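Local coordinates for universal stress protein MJ0577 (Methanocaldococcus jannaschii, PDB 1MJH), which binds ATP together with a manganese ion as a homodimer of the universal stress protein A family, its cellular role being less certain, at residues B[122-127]-B[152-157]; B[40-45]-B[101-106]. All blocks are in the same frame, centred on the assembly; numbering follows the deposited sequence.

Interaction 1. Residues B[122-127]-B[152-157]. With ATP (adenosine-5'-triphosphate), chain F.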
ATOM      1  N   ASP B 122      -7.128  -5.731   8.929  1.00 21.99           N
ATOM      2  CA  ASP B 122      -6.585  -4.394   9.132  1.00 19.82           C
ATOM      3  C   ASP B 122      -5.742  -3.891   7.934  1.00 23.05           C
ATOM      4  O   ASP B 122      -5.529  -2.678   7.853  1.00 23.17           O
ATOM      5  CB  ASP B 122      -5.715  -4.420  10.389  1.00 22.91           C
ATOM      6  CG  ASP B 122      -6.541  -4.792  11.634  1.00 28.93           C
ATOM      7  OD1 ASP B 122      -7.447  -3.981  11.954  1.00 26.85           O
ATOM      8  OD2 ASP B 122      -6.335  -5.845  12.286  1.00 24.08           O
ATOM      9  N   ILE B 123      -5.346  -4.804   7.055  1.00 19.72           N
ATOM     10  CA  ILE B 123      -4.464  -4.361   5.953  1.00 19.87           C
ATOM     11  C   ILE B 123      -4.373  -5.522   4.976  1.00 20.72           C
ATOM     12  O   ILE B 123      -4.513  -6.688   5.395  1.00 19.53           O
ATOM     13  CB  ILE B 123      -3.090  -3.979   6.508  1.00 18.60           C
ATOM     14  CG1 ILE B 123      -2.185  -3.508   5.350  1.00 20.38           C
ATOM     15  CG2 ILE B 123      -2.403  -5.131   7.267  1.00 20.08           C
ATOM     16  CD1 ILE B 123      -0.892  -2.873   5.894  1.00 22.73           C
ATOM     17  N   ILE B 124      -4.201  -5.224   3.707  1.00 17.71           N
ATOM     18  CA  ILE B 124      -3.923  -6.220   2.691  1.00 17.72           C
ATOM     19  C   ILE B 124      -2.467  -5.999   2.251  1.00 18.98           C
ATOM     20  O   ILE B 124      -2.150  -4.845   1.941  1.00 20.45           O
ATOM     21  CB  ILE B 124      -4.816  -6.005   1.453  1.00 18.31           C
ATOM     22  CG1 ILE B 124      -6.320  -6.060   1.941  1.00 19.59           C
ATOM     23  CG2 ILE B 124      -4.579  -7.180   0.531  1.00 21.20           C
ATOM     24  CD1 ILE B 124      -7.258  -5.851   0.790  1.00 19.84           C
ATOM     25  N   ILE B 125      -1.623  -7.019   2.279  1.00 17.78           N
ATOM     26  CA  ILE B 125      -0.201  -6.835   1.839  1.00 17.43           C
ATOM     27  C   ILE B 125      -0.028  -7.689   0.561  1.00 19.07           C
ATOM     28  O   ILE B 125      -0.227  -8.903   0.594  1.00 18.36           O
ATOM     29  CB  ILE B 125       0.733  -7.292   2.960  1.00 17.44           C
ATOM     30  CG1 ILE B 125       0.621  -6.357   4.180  1.00 16.61           C
ATOM     31  CG2 ILE B 125       2.190  -7.220   2.426  1.00 16.34           C
ATOM     32  CD1 ILE B 125       1.540  -6.738   5.346  1.00 16.65           C
ATOM     33  N   MET B 126       0.314  -7.080  -0.576  1.00 17.21           N
ATOM     34  CA  MET B 126       0.304  -7.839  -1.861  1.00 16.48           C
ATOM     35  C   MET B 126       1.407  -7.321  -2.766  1.00 18.33           C
ATOM     36  O   MET B 126       1.894  -6.207  -2.539  1.00 17.90           O
ATOM     37  CB  MET B 126      -1.119  -7.825  -2.528  1.00 15.63           C
ATOM     38  CG  MET B 126      -1.523  -6.395  -3.030  1.00 19.17           C
ATOM     39  SD  MET B 126      -3.386  -6.220  -3.366  1.00  6.53           S
ATOM     40  CE  MET B 126      -3.496  -7.555  -4.578  1.00 22.81           C
ATOM     41  N   GLY B 127       1.706  -8.096  -3.835  1.00 16.82           N
ATOM     42  CA  GLY B 127       2.722  -7.570  -4.766  1.00 18.61           C
ATOM     43  C   GLY B 127       2.102  -6.576  -5.733  1.00 18.78           C
ATOM     44  O   GLY B 127       0.886  -6.510  -5.936  1.00 17.38           O
ATOM     45  N   LYS B 152      -9.931  -1.256   2.395  1.00 20.82           N
ATOM     46  CA  LYS B 152      -8.896  -1.575   3.352  1.00 17.60           C
ATOM     47  C   LYS B 152      -7.575  -0.912   2.948  1.00 17.40           C
ATOM     48  O   LYS B 152      -7.402  -0.778   1.727  1.00 19.91           O
ATOM     49  CB  LYS B 152      -8.622  -3.101   3.332  1.00 19.93           C
ATOM     50  CG  LYS B 152      -9.843  -3.933   3.841  1.00 22.13           C
ATOM     51  CD  LYS B 152     -10.255  -3.620   5.255  1.00 20.85           C
ATOM     52  CE  LYS B 152     -11.434  -4.569   5.634  1.00 24.94           C
ATOM     53  NZ  LYS B 152     -11.824  -4.202   7.046  1.00 26.78           N
ATOM     54  N   PRO B 153      -6.682  -0.666   3.877  1.00 18.25           N
ATOM     55  CA  PRO B 153      -5.333  -0.191   3.533  1.00 19.75           C
ATOM     56  C   PRO B 153      -4.625  -1.289   2.736  1.00 18.33           C
ATOM     57  O   PRO B 153      -4.797  -2.488   3.064  1.00 18.28           O
ATOM     58  CB  PRO B 153      -4.639   0.023   4.886  1.00 19.44           C
ATOM     59  CG  PRO B 153      -5.762   0.092   5.914  1.00 22.23           C
ATOM     60  CD  PRO B 153      -6.820  -0.766   5.326  1.00 21.18           C
ATOM     61  N   VAL B 154      -3.951  -0.885   1.652  1.00 18.13           N
ATOM     62  CA  VAL B 154      -3.209  -1.873   0.845  1.00 18.82           C
ATOM     63  C   VAL B 154      -1.720  -1.503   0.770  1.00 17.77           C
ATOM     64  O   VAL B 154      -1.385  -0.398   0.320  1.00 18.35           O
ATOM     65  CB  VAL B 154      -3.753  -1.869  -0.588  1.00 22.57           C
ATOM     66  CG1 VAL B 154      -2.991  -2.929  -1.439  1.00 22.20           C
ATOM     67  CG2 VAL B 154      -5.234  -2.288  -0.652  1.00 21.93           C
ATOM     68  N   LEU B 155      -0.905  -2.415   1.274  1.00 17.05           N
ATOM     69  CA  LEU B 155       0.577  -2.254   1.120  1.00 15.39           C
ATOM     70  C   LEU B 155       0.941  -2.901  -0.203  1.00 17.81           C
ATOM     71  O   LEU B 155       0.851  -4.112  -0.317  1.00 18.92           O
ATOM     72  CB  LEU B 155       1.313  -2.853   2.315  1.00 13.85           C
ATOM     73  CG  LEU B 155       2.873  -2.866   2.161  1.00 18.78           C
ATOM     74  CD1 LEU B 155       3.391  -1.455   1.938  1.00 20.17           C
ATOM     75  CD2 LEU B 155       3.514  -3.437   3.456  1.00 19.89           C
ATOM     76  N   VAL B 156       1.420  -2.134  -1.179  1.00 14.75           N
ATOM     77  CA  VAL B 156       1.821  -2.617  -2.474  1.00 17.22           C
ATOM     78  C   VAL B 156       3.349  -2.762  -2.504  1.00 18.96           C
ATOM     79  O   VAL B 156       4.056  -1.787  -2.333  1.00 17.23           O
ATOM     80  CB  VAL B 156       1.440  -1.625  -3.591  1.00 16.81           C
ATOM     81  CG1 VAL B 156       1.866  -2.240  -4.929  1.00 20.38           C
ATOM     82  CG2 VAL B 156      -0.069  -1.287  -3.611  1.00 16.54           C
ATOM     83  N   VAL B 157       3.819  -4.009  -2.605  1.00 15.27           N
ATOM     84  CA  VAL B 157       5.249  -4.284  -2.590  1.00 16.45           C
ATOM     85  C   VAL B 157       5.710  -4.423  -4.049  1.00 17.06           C
ATOM     86  O   VAL B 157       5.144  -5.260  -4.765  1.00 18.60           O
ATOM     87  CB  VAL B 157       5.506  -5.599  -1.853  1.00 15.86           C
ATOM     88  CG1 VAL B 157       7.009  -5.952  -1.826  1.00 16.89           C
ATOM     89  CG2 VAL B 157       5.076  -5.492  -0.371  1.00 20.18           C
TER
HETATM   90  PG  ATP F3001      -2.127  -9.427 -14.715  1.00 20.85           P
HETATM   91  O1G ATP F3001      -2.965  -8.197 -14.727  1.00 21.13           O
HETATM   92  O2G ATP F3001      -2.806 -10.438 -13.975  1.00 22.89           O
HETATM   93  O3G ATP F3001      -1.765  -9.890 -16.062  1.00 24.04           O
HETATM   94  PB  ATP F3001       0.269  -9.561 -12.996  1.00 19.91           P
HETATM   95  O1B ATP F3001       1.633  -9.139 -13.340  1.00 20.64           O
HETATM   96  O2B ATP F3001       0.171 -11.024 -12.968  1.00 18.32           O
HETATM   97  O3B ATP F3001      -0.758  -8.911 -13.995  1.00 23.09           O
HETATM   98  PA  ATP F3001      -1.302  -9.198 -10.488  1.00 20.61           P
HETATM   99  O1A ATP F3001      -2.087  -7.990 -10.429  1.00 19.12           O
HETATM  100  O2A ATP F3001      -1.977 -10.418 -10.772  1.00 20.22           O
HETATM  101  O3A ATP F3001      -0.096  -8.940 -11.573  1.00 20.12           O
HETATM  102  O5' ATP F3001      -0.418  -9.545  -9.229  1.00 18.70           O
HETATM  103  C5' ATP F3001      -0.402  -8.575  -8.150  1.00 20.72           C
HETATM  104  C4' ATP F3001      -0.555  -9.299  -6.826  1.00 17.11           C
HETATM  105  O4' ATP F3001      -1.957  -9.779  -6.750  1.00 18.95           O
HETATM  106  C3' ATP F3001       0.262 -10.565  -6.620  1.00 21.39           C
HETATM  107  O3' ATP F3001       1.615 -10.300  -6.224  1.00 17.06           O
HETATM  108  C2' ATP F3001      -0.580 -11.265  -5.525  1.00 20.81           C
HETATM  109  O2' ATP F3001      -0.292 -10.653  -4.251  1.00 18.17           O
HETATM  110  C1' ATP F3001      -2.018 -10.942  -6.007  1.00 18.06           C
HETATM  111  N9  ATP F3001      -2.623 -12.010  -6.792  1.00 18.40           N
HETATM  112  C8  ATP F3001      -2.698 -12.150  -8.133  1.00 17.84           C
HETATM  113  N7  ATP F3001      -3.395 -13.200  -8.525  1.00 22.13           N
HETATM  114  C5  ATP F3001      -3.742 -13.795  -7.406  1.00 17.05           C
HETATM  115  C6  ATP F3001      -4.480 -14.949  -7.197  1.00 19.88           C
HETATM  116  N6  ATP F3001      -4.936 -15.667  -8.224  1.00 22.55           N
HETATM  117  N1  ATP F3001      -4.687 -15.308  -5.934  1.00 22.65           N
HETATM  118  C2  ATP F3001      -4.230 -14.552  -4.884  1.00 18.94           C
HETATM  119  N3  ATP F3001      -3.515 -13.417  -4.987  1.00 19.61           N
HETATM  120  C4  ATP F3001      -3.305 -13.147  -6.295  1.00 17.34           C
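M126 lays its sulfur against V154 where strand 123-127 runs parallel to strand 154-157, the last strand of the Rossmann-like sheet of the universal stress proteins; helix 141-149 makes the crossover of this beta-alpha-beta unit. From CB outward the chain of M126 passes from the ribose to V154 and back to the ribose. CB lies 3.4 Å from O2' of the ATP ribose. A chi1 of 68° sets CG between the backbone N and the carbonyl carbon, near V154 CG1; SD follows, 3.8 Å from the same methyl, V154 CG1. The bend at chi3 (-58°) brings CE back to the sugar, 3.5 Å from ATP O4'. A flexible thioether suits this place, since one unbranched chain serves both a neighbouring strand and a ribose. An alanine here would probably leave a gap between V154 CG1 and the ribose O4', setting the sugar freer to shift. T143 and V146 of the helix and P11 also touch M126.

On the other face, I125 and L155 lie side by side, CG1 of the isoleucine 4.0 Å from CB of the leucine; branched I125 reaches V25 of helix 16-27, while L155 packs on I123 of the second subunit. At the start of the pair, P153 sets its ring carbon CG 3.4 Å from O of D122. V154, L155 and V156 also pair antiparallel with a strand of the second subunit, continuing the sheet across the dimer.

Four backbone hydrogen bonds alternate between the strands, among them M126 N to L155 O. G127 lies beside the sugar, where a CB would collide with O3'; G127 N donates to ATP O2' at 3.3 Å, nearly straight at 164°, and only weakly to ATP O3'.

Interaction 2. Residues B[40-45]-B[101-106]. With ATP (adenosine-5'-triphosphate), chain F.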
ATOM      1  N   HIS B  40      -5.189 -17.984  -1.710  1.00 22.94           N
ATOM      2  CA  HIS B  40      -4.928 -18.178  -3.122  1.00 21.02           C
ATOM      3  C   HIS B  40      -6.243 -18.372  -3.872  1.00 25.97           C
ATOM      4  O   HIS B  40      -7.120 -19.106  -3.353  1.00 24.31           O
ATOM      5  CB  HIS B  40      -3.969 -19.384  -3.390  1.00 23.73           C
ATOM      6  CG  HIS B  40      -3.758 -19.546  -4.866  1.00 26.04           C
ATOM      7  ND1 HIS B  40      -4.197 -20.561  -5.667  1.00 27.44           N
ATOM      8  CD2 HIS B  40      -3.113 -18.758  -5.720  1.00 19.67           C
ATOM      9  CE1 HIS B  40      -3.812 -20.364  -6.931  1.00 20.58           C
ATOM     10  NE2 HIS B  40      -3.126 -19.225  -6.998  1.00 26.07           N
ATOM     11  N   VAL B  41      -6.376 -17.638  -4.972  1.00 22.43           N
ATOM     12  CA  VAL B  41      -7.586 -17.755  -5.790  1.00 23.29           C
ATOM     13  C   VAL B  41      -7.230 -18.501  -7.058  1.00 25.05           C
ATOM     14  O   VAL B  41      -6.464 -18.064  -7.926  1.00 24.29           O
ATOM     15  CB  VAL B  41      -8.203 -16.401  -6.212  1.00 21.15           C
ATOM     16  CG1 VAL B  41      -9.487 -16.547  -7.033  1.00 24.11           C
ATOM     17  CG2 VAL B  41      -8.511 -15.623  -4.950  1.00 20.58           C
ATOM     18  N   ILE B  42      -7.964 -19.627  -7.267  1.00 25.15           N
ATOM     19  CA  ILE B  42      -7.914 -20.252  -8.589  1.00 24.72           C
ATOM     20  C   ILE B  42      -8.790 -19.510  -9.585  1.00 27.00           C
ATOM     21  O   ILE B  42     -10.006 -19.401  -9.365  1.00 26.66           O
ATOM     22  CB  ILE B  42      -8.461 -21.711  -8.522  1.00 29.97           C
ATOM     23  CG1 ILE B  42      -7.712 -22.451  -7.424  1.00 34.85           C
ATOM     24  CG2 ILE B  42      -8.337 -22.406  -9.867  1.00 34.81           C
ATOM     25  CD1 ILE B  42      -6.220 -22.465  -7.544  1.00 37.65           C
ATOM     26  N   ASP B  43      -8.214 -18.889 -10.629  1.00 27.89           N
ATOM     27  CA  ASP B  43      -8.996 -18.077 -11.542  1.00 30.93           C
ATOM     28  C   ASP B  43     -10.014 -18.946 -12.290  1.00 36.67           C
ATOM     29  O   ASP B  43      -9.586 -19.831 -13.038  1.00 40.35           O
ATOM     30  CB  ASP B  43      -8.059 -17.367 -12.520  1.00 28.15           C
ATOM     31  CG  ASP B  43      -8.771 -16.289 -13.317  1.00 37.32           C
ATOM     32  OD1 ASP B  43     -10.002 -16.409 -13.500  1.00 35.15           O
ATOM     33  OD2 ASP B  43      -8.108 -15.328 -13.740  1.00 39.19           O
ATOM     34  N   GLU B  44     -11.292 -18.680 -12.109  1.00 36.52           N
ATOM     35  CA  GLU B  44     -12.326 -19.418 -12.832  1.00 47.86           C
ATOM     36  C   GLU B  44     -12.392 -19.085 -14.321  1.00 53.47           C
ATOM     37  O   GLU B  44     -12.930 -19.892 -15.087  1.00 57.60           O
ATOM     38  CB  GLU B  44     -13.720 -19.081 -12.272  1.00 40.48           C
ATOM     39  CG  GLU B  44     -14.070 -17.624 -12.580  1.00 44.52           C
ATOM     40  CD  GLU B  44     -15.445 -17.215 -12.104  1.00 45.67           C
ATOM     41  OE1 GLU B  44     -15.785 -17.522 -10.940  1.00 49.52           O
ATOM     42  OE2 GLU B  44     -16.151 -16.579 -12.907  1.00 47.68           O
ATOM     43  N   ARG B  45     -12.002 -17.883 -14.725  1.00 58.93           N
ATOM     44  CA  ARG B  45     -12.054 -17.463 -16.122  1.00 63.73           C
ATOM     45  C   ARG B  45     -11.089 -18.290 -16.962  1.00 67.17           C
ATOM     46  O   ARG B  45     -11.392 -18.688 -18.081  1.00 69.19           O
ATOM     47  CB  ARG B  45     -11.753 -15.972 -16.262  1.00 61.84           C
ATOM     48  CG  ARG B  45     -12.699 -15.085 -15.460  1.00 61.75           C
ATOM     49  CD  ARG B  45     -12.240 -13.631 -15.488  1.00 61.71           C
ATOM     50  NE  ARG B  45     -10.975 -13.474 -14.780  1.00 62.01           N
ATOM     51  CZ  ARG B  45     -10.300 -12.346 -14.613  1.00 62.95           C
ATOM     52  NH1 ARG B  45     -10.755 -11.206 -15.111  1.00 62.30           N
ATOM     53  NH2 ARG B  45      -9.156 -12.374 -13.938  1.00 58.84           N
ATOM     54  N   ASP B 101      -5.533 -20.530   6.286  1.00 23.30           N
ATOM     55  CA  ASP B 101      -5.284 -20.660   4.839  1.00 22.33           C
ATOM     56  C   ASP B 101      -6.547 -20.934   4.053  1.00 26.68           C
ATOM     57  O   ASP B 101      -7.416 -21.765   4.416  1.00 29.69           O
ATOM     58  CB  ASP B 101      -4.231 -21.738   4.581  1.00 27.45           C
ATOM     59  CG  ASP B 101      -4.563 -23.049   5.286  1.00 32.82           C
ATOM     60  OD1 ASP B 101      -4.923 -23.040   6.466  1.00 27.66           O
ATOM     61  OD2 ASP B 101      -4.419 -24.096   4.626  1.00 31.86           O
ATOM     62  N   ILE B 102      -6.781 -20.188   2.988  1.00 22.90           N
ATOM     63  CA  ILE B 102      -7.929 -20.323   2.101  1.00 23.69           C
ATOM     64  C   ILE B 102      -7.573 -20.485   0.641  1.00 27.23           C
ATOM     65  O   ILE B 102      -6.790 -19.719   0.060  1.00 24.16           O
ATOM     66  CB  ILE B 102      -8.819 -19.041   2.235  1.00 24.04           C
ATOM     67  CG1 ILE B 102      -9.250 -18.825   3.686  1.00 28.02           C
ATOM     68  CG2 ILE B 102     -10.002 -19.085   1.276  1.00 25.76           C
ATOM     69  CD1 ILE B 102      -9.906 -17.461   3.939  1.00 26.91           C
ATOM     70  N   ILE B 103      -8.138 -21.485  -0.041  1.00 27.05           N
ATOM     71  CA  ILE B 103      -8.053 -21.683  -1.459  1.00 28.30           C
ATOM     72  C   ILE B 103      -9.482 -21.630  -2.000  1.00 32.47           C
ATOM     73  O   ILE B 103     -10.350 -22.325  -1.469  1.00 31.76           O
ATOM     74  CB  ILE B 103      -7.396 -22.976  -1.943  1.00 31.24           C
ATOM     75  CG1 ILE B 103      -5.957 -23.052  -1.414  1.00 29.53           C
ATOM     76  CG2 ILE B 103      -7.450 -23.119  -3.455  1.00 27.63           C
ATOM     77  CD1 ILE B 103      -5.381 -24.451  -1.537  1.00 35.98           C
ATOM     78  N   VAL B 104      -9.729 -20.754  -2.958  1.00 28.88           N
ATOM     79  CA  VAL B 104     -11.081 -20.620  -3.474  1.00 25.74           C
ATOM     80  C   VAL B 104     -11.048 -20.449  -4.982  1.00 29.53           C
ATOM     81  O   VAL B 104     -10.053 -19.938  -5.516  1.00 29.55           O
ATOM     82  CB  VAL B 104     -11.781 -19.446  -2.780  1.00 27.71           C
ATOM     83  CG1 VAL B 104     -11.045 -18.142  -3.122  1.00 26.77           C
ATOM     84  CG2 VAL B 104     -13.264 -19.321  -3.110  1.00 34.50           C
ATOM     85  N   VAL B 105     -12.035 -20.998  -5.677  1.00 29.73           N
ATOM     86  CA  VAL B 105     -12.111 -20.845  -7.135  1.00 28.74           C
ATOM     87  C   VAL B 105     -12.948 -19.597  -7.392  1.00 29.02           C
ATOM     88  O   VAL B 105     -14.050 -19.437  -6.847  1.00 31.63           O
ATOM     89  CB  VAL B 105     -12.764 -22.055  -7.866  1.00 30.53           C
ATOM     90  CG1 VAL B 105     -12.879 -21.766  -9.368  1.00 28.86           C
ATOM     91  CG2 VAL B 105     -11.974 -23.341  -7.688  1.00 32.52           C
ATOM     92  N   GLY B 106     -12.485 -18.682  -8.256  1.00 27.04           N
ATOM     93  CA  GLY B 106     -13.294 -17.488  -8.500  1.00 25.26           C
ATOM     94  C   GLY B 106     -12.469 -16.417  -9.246  1.00 25.08           C
ATOM     95  O   GLY B 106     -11.534 -16.786  -9.933  1.00 26.39           O
TER
HETATM   96  PG  ATP F3001      -2.127  -9.427 -14.715  1.00 20.85           P
HETATM   97  O1G ATP F3001      -2.965  -8.197 -14.727  1.00 21.13           O
HETATM   98  O2G ATP F3001      -2.806 -10.438 -13.975  1.00 22.89           O
HETATM   99  O3G ATP F3001      -1.765  -9.890 -16.062  1.00 24.04           O
HETATM  100  PB  ATP F3001       0.269  -9.561 -12.996  1.00 19.91           P
HETATM  101  O1B ATP F3001       1.633  -9.139 -13.340  1.00 20.64           O
HETATM  102  O2B ATP F3001       0.171 -11.024 -12.968  1.00 18.32           O
HETATM  103  O3B ATP F3001      -0.758  -8.911 -13.995  1.00 23.09           O
HETATM  104  PA  ATP F3001      -1.302  -9.198 -10.488  1.00 20.61           P
HETATM  105  O1A ATP F3001      -2.087  -7.990 -10.429  1.00 19.12           O
HETATM  106  O2A ATP F3001      -1.977 -10.418 -10.772  1.00 20.22           O
HETATM  107  O3A ATP F3001      -0.096  -8.940 -11.573  1.00 20.12           O
HETATM  108  O5' ATP F3001      -0.418  -9.545  -9.229  1.00 18.70           O
HETATM  109  C5' ATP F3001      -0.402  -8.575  -8.150  1.00 20.72           C
HETATM  110  C4' ATP F3001      -0.555  -9.299  -6.826  1.00 17.11           C
HETATM  111  O4' ATP F3001      -1.957  -9.779  -6.750  1.00 18.95           O
HETATM  112  C3' ATP F3001       0.262 -10.565  -6.620  1.00 21.39           C
HETATM  113  O3' ATP F3001       1.615 -10.300  -6.224  1.00 17.06           O
HETATM  114  C2' ATP F3001      -0.580 -11.265  -5.525  1.00 20.81           C
HETATM  115  O2' ATP F3001      -0.292 -10.653  -4.251  1.00 18.17           O
HETATM  116  C1' ATP F3001      -2.018 -10.942  -6.007  1.00 18.06           C
HETATM  117  N9  ATP F3001      -2.623 -12.010  -6.792  1.00 18.40           N
HETATM  118  C8  ATP F3001      -2.698 -12.150  -8.133  1.00 17.84           C
HETATM  119  N7  ATP F3001      -3.395 -13.200  -8.525  1.00 22.13           N
HETATM  120  C5  ATP F3001      -3.742 -13.795  -7.406  1.00 17.05           C
HETATM  121  C6  ATP F3001      -4.480 -14.949  -7.197  1.00 19.88           C
HETATM  122  N6  ATP F3001      -4.936 -15.667  -8.224  1.00 22.55           N
HETATM  123  N1  ATP F3001      -4.687 -15.308  -5.934  1.00 22.65           N
HETATM  124  C2  ATP F3001      -4.230 -14.552  -4.884  1.00 18.94           C
HETATM  125  N3  ATP F3001      -3.515 -13.417  -4.987  1.00 19.61           N
HETATM  126  C4  ATP F3001      -3.305 -13.147  -6.295  1.00 17.34           C
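V41 rests its CG2 against CG1 of V104, 4.0 Å away, the two valines side by side and pointing the same way where strand 35-43 runs parallel to strand 98-106, an outer strand of the Rossmann-like sheet within this chain. The other methyl, CG1, is anti to the backbone N (chi1 -178°) and lies 3.6 Å from the carbonyl O of G106. A beta-branched valine suits the site because its two methyls part, CG1 to G106 O and CG2 between V104 CG1 and the base. The backbone reads the adenine edge: V41 N donates to ATP N1 and V41 O accepts from ATP N6 at 2.9 Å. P108 and E111 of helix 108-118 touch V41.

On the opposite face, branched I42 can meet V105 CG2 through CB and I103 through CG1, while L77 of helix 66-95 and I47 pack on it; the I42 and I103 side chains cross obliquely, CG1 of I42 meeting CG2 of I103. Backbone hydrogen bonds tie the strands, I42 N to V104 O measuring 2.7 Å.

G106, the last residue of strand 98-106, lies opposite the point where strand 35-43 passes into helix 44-47. Its backbone angles would jam a CB against the preceding carbonyl, which calls for glycine. CG of E44 lies 3.8 Å from G106 O, and E44 N donates to that oxygen from above the carbonyl plane. D43 is the N-cap, a role suited to a short acid: OD1 accepts from R45 N at 2.8 Å. The salt bridge to poorly ordered R45 is less certain, D43 OD2 meeting R45 NH2 at 3.1 Å on its syn side, though 28° out of the carboxylate plane.

Interactions 1 and 2 are two parallel strand pairs of one five-stranded sheet, with strand 7-11 between them, and they lie on opposite sides of the chain's centre. Their centres are about 18 Å apart and their nearest atoms about 10 Å, with no touch. ATP spans that separation: the end of strand 123-127 receives the ribose, while 40-45 receives the adenine. P11, on the intervening strand, also bonds the nucleotide through its O. The bound manganese ion is about 9 Å from the M126 side chain and about 7 Å from that of D43. The second subunit extends the sheet beyond interaction 1, whereas no other chain of the assembly touches interaction 2.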